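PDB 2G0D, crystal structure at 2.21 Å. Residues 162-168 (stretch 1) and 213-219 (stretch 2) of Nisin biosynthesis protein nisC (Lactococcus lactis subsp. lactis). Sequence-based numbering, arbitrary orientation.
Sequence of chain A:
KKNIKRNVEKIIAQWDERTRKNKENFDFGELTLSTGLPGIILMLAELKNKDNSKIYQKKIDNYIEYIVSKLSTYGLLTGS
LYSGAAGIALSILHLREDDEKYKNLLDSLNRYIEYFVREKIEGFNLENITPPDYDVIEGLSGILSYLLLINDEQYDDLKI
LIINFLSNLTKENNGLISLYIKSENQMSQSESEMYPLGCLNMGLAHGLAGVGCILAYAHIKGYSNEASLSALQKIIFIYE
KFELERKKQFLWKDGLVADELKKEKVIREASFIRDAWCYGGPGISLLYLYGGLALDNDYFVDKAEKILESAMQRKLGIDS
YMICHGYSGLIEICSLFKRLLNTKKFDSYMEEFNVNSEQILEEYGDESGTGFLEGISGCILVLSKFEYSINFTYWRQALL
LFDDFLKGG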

# COMPACT_ATOMS: atom_id res chain seq x y z
N ILE A 162 -0.98 -5.30 17.42
CA ILE A 162 -1.51 -5.30 16.03
C ILE A 162 -1.30 -6.66 15.34
O ILE A 162 -2.23 -7.23 14.74
CB ILE A 162 -0.82 -4.21 15.16
CG1 ILE A 162 -1.23 -2.80 15.61
CG2 ILE A 162 -1.12 -4.40 13.69
CD1 ILE A 162 -0.32 -1.70 15.08
N ILE A 163 -0.08 -7.18 15.42
CA ILE A 163 0.27 -8.48 14.82
C ILE A 163 -0.65 -9.59 15.35
O ILE A 163 -1.20 -10.37 14.55
CB ILE A 163 1.76 -8.81 15.04
CG1 ILE A 163 2.63 -8.05 14.03
CG2 ILE A 163 2.05 -10.36 14.91
CD1 ILE A 163 4.05 -7.82 14.53
N ASN A 164 -0.83 -9.65 16.67
CA ASN A 164 -1.72 -10.67 17.27
C ASN A 164 -3.16 -10.48 16.84
O ASN A 164 -3.85 -11.46 16.53
CB ASN A 164 -1.64 -10.64 18.80
CG ASN A 164 -0.40 -11.33 19.35
OD1 ASN A 164 0.39 -11.92 18.61
ND2 ASN A 164 -0.22 -11.25 20.67
N PHE A 165 -3.61 -9.23 16.80
CA PHE A 165 -4.96 -8.90 16.34
C PHE A 165 -5.22 -9.29 14.88
O PHE A 165 -6.26 -9.90 14.57
CB PHE A 165 -5.25 -7.42 16.57
CG PHE A 165 -6.56 -6.96 16.00
CD1 PHE A 165 -7.72 -7.00 16.77
CD2 PHE A 165 -6.63 -6.49 14.69
CE1 PHE A 165 -8.93 -6.58 16.24
CE2 PHE A 165 -7.85 -6.07 14.15
CZ PHE A 165 -8.99 -6.11 14.93
N LEU A 166 -4.30 -8.95 13.98
CA LEU A 166 -4.40 -9.39 12.60
C LEU A 166 -4.41 -10.93 12.44
O LEU A 166 -5.31 -11.47 11.79
CB LEU A 166 -3.31 -8.75 11.71
CG LEU A 166 -3.30 -7.21 11.58
CD1 LEU A 166 -2.01 -6.66 10.84
CD2 LEU A 166 -4.60 -6.69 10.95
N SER A 167 -3.42 -11.61 13.00
CA SER A 167 -3.33 -13.09 12.94
C SER A 167 -4.62 -13.78 13.38
O SER A 167 -5.09 -14.71 12.73
CB SER A 167 -2.18 -13.63 13.81
OG SER A 167 -0.93 -13.05 13.43
N ASN A 168 -5.18 -13.30 14.49
CA ASN A 168 -6.43 -13.83 15.02
C ASN A 168 -7.62 -13.70 14.05
O ASN A 168 -8.55 -14.48 14.11
CB ASN A 168 -6.74 -13.20 16.37
CG ASN A 168 -7.99 -13.78 17.00
OD1 ASN A 168 -8.01 -14.93 17.44
ND2 ASN A 168 -9.05 -12.98 17.03
N CYS A 213 1.16 -10.01 3.58
CA CYS A 213 2.39 -9.24 3.35
C CYS A 213 2.89 -8.60 4.63
O CYS A 213 4.09 -8.67 4.92
CB CYS A 213 2.19 -8.15 2.29
SG CYS A 213 1.99 -8.80 0.59
N ILE A 214 1.98 -7.99 5.39
CA ILE A 214 2.41 -7.25 6.58
C ILE A 214 2.92 -8.21 7.66
O ILE A 214 3.90 -7.91 8.35
CB ILE A 214 1.36 -6.19 7.10
CG1 ILE A 214 2.07 -5.03 7.81
CG2 ILE A 214 0.31 -6.82 8.03
CD1 ILE A 214 3.07 -4.24 6.90
N LEU A 215 2.30 -9.38 7.76
CA LEU A 215 2.81 -10.41 8.69
C LEU A 215 4.16 -10.99 8.33
O LEU A 215 4.96 -11.30 9.23
CB LEU A 215 1.80 -11.54 8.86
CG LEU A 215 0.48 -11.12 9.50
CD1 LEU A 215 -0.48 -12.30 9.46
CD2 LEU A 215 0.63 -10.58 10.95
N ALA A 216 4.40 -11.18 7.03
CA ALA A 216 5.70 -11.62 6.55
C ALA A 216 6.76 -10.55 6.84
O ALA A 216 7.84 -10.86 7.36
CB ALA A 216 5.64 -11.92 5.04
N TYR A 217 6.43 -9.30 6.50
CA TYR A 217 7.34 -8.17 6.76
C TYR A 217 7.64 -8.01 8.24
O TYR A 217 8.79 -7.87 8.59
CB TYR A 217 6.82 -6.86 6.16
CG TYR A 217 7.74 -5.65 6.30
CD1 TYR A 217 9.05 -5.67 5.80
CD2 TYR A 217 7.29 -4.47 6.91
CE1 TYR A 217 9.88 -4.56 5.90
CE2 TYR A 217 8.13 -3.35 7.01
CZ TYR A 217 9.40 -3.41 6.50
OH TYR A 217 10.22 -2.30 6.62
N ALA A 218 6.62 -8.06 9.10
CA ALA A 218 6.79 -8.11 10.57
C ALA A 218 7.75 -9.20 11.03
O ALA A 218 8.66 -8.92 11.80
CB ALA A 218 5.43 -8.26 11.29
N HIS A 219 7.59 -10.44 10.54
CA HIS A 219 8.55 -11.51 10.83
C HIS A 219 10.01 -11.17 10.50
O HIS A 219 10.88 -11.34 11.35
CB HIS A 219 8.17 -12.84 10.17
CG HIS A 219 9.16 -13.93 10.44
ND1 HIS A 219 9.96 -14.47 9.45
CD2 HIS A 219 9.50 -14.57 11.58
CE1 HIS A 219 10.73 -15.41 9.97
NE2 HIS A 219 10.47 -15.49 11.27

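Residues 162-168 and 213-219 of NisC are two helical segments that lie against each other in a broadly antiparallel sense. Their N-to-C directions differ by 141°, and the axes come no closer than 10.8 Å. At that separation the backbones do not touch, and the space between them is filled by side chains. The nearest pair of CA atoms, those of Ile 163 and Leu 215, is still 6.9 Å apart. Within each segment the main chain forms i to i+4 hydrogen bonds, such as Leu 166 N to Ile 162 O at 2.8 Å and Ala 218 N to Ile 214 O at 2.8 Å. No hydrogen bond crosses between the two stretches, so the association rests on apolar packing, with 223 Å² buried in total.

Along stretch 1, Ile 162 is buried but does not reach the partner helix; the contact begins with Ile 163. The CA-to-CB bond of Ile 163 points sideways, yet its m,t rotamer brings the end of the side chain nearer to stretch 2. Its CD1 lies 3.5 Å from CB of Ala 218, a close methyl-to-methyl approach. Ala 218 directs its CB toward stretch 1, and its side chain, which ends at that methyl, leaves the isoleucine tip to cover the distance between the helices. Ile 163 also packs against Leu 215, with Ile 163 CG2 4.2 Å from Leu 215 CD2, so that this one side chain meets two residues three positions apart, about one turn of the opposing helix.

Asn 164 points away from stretch 2, and its OD1 is hydrogen-bonded elsewhere in the structure. Phe 165 is likewise out of the contact. The next turn returns to the partner at Leu 166, whose CA-to-CB bond points toward stretch 2. In its m,t conformation, Leu 166 CD1 approaches Ile 214 CG2 to 3.6 Å, joining two aliphatic branches in van der Waals contact. Leu 166 CB also lies 4.4 Å from Leu 215 CD2, a looser apolar contact. The antiparallel sense is evident in this order: Ile 163 meets Ala 218, whereas the later Leu 166 meets the earlier Ile 214.

Ser 167 brings a polar group up to these aliphatic contacts without bonding across them. Its OG donates a hydrogen bond to O of Ile 163 at 2.9 Å, the same carbonyl oxygen that accepts from Ser 167 N at 3.0 Å. The hydroxyl is thus satisfied within its own helix, and the 3.8 Å approach of OG to CD2 of Leu 215 is a packing contact. Leu 215 CD2 also lies 4.0 Å from Ile 163 O. Leu 215, with 69 Å² covered, has the largest area buried by the other stretch; its CB points sideways, but its m,t side chain carries CD2 into the space bordered by Ile 163, Leu 166 and Ser 167. Asn 168, exposed and out of reach, takes no part in the contact.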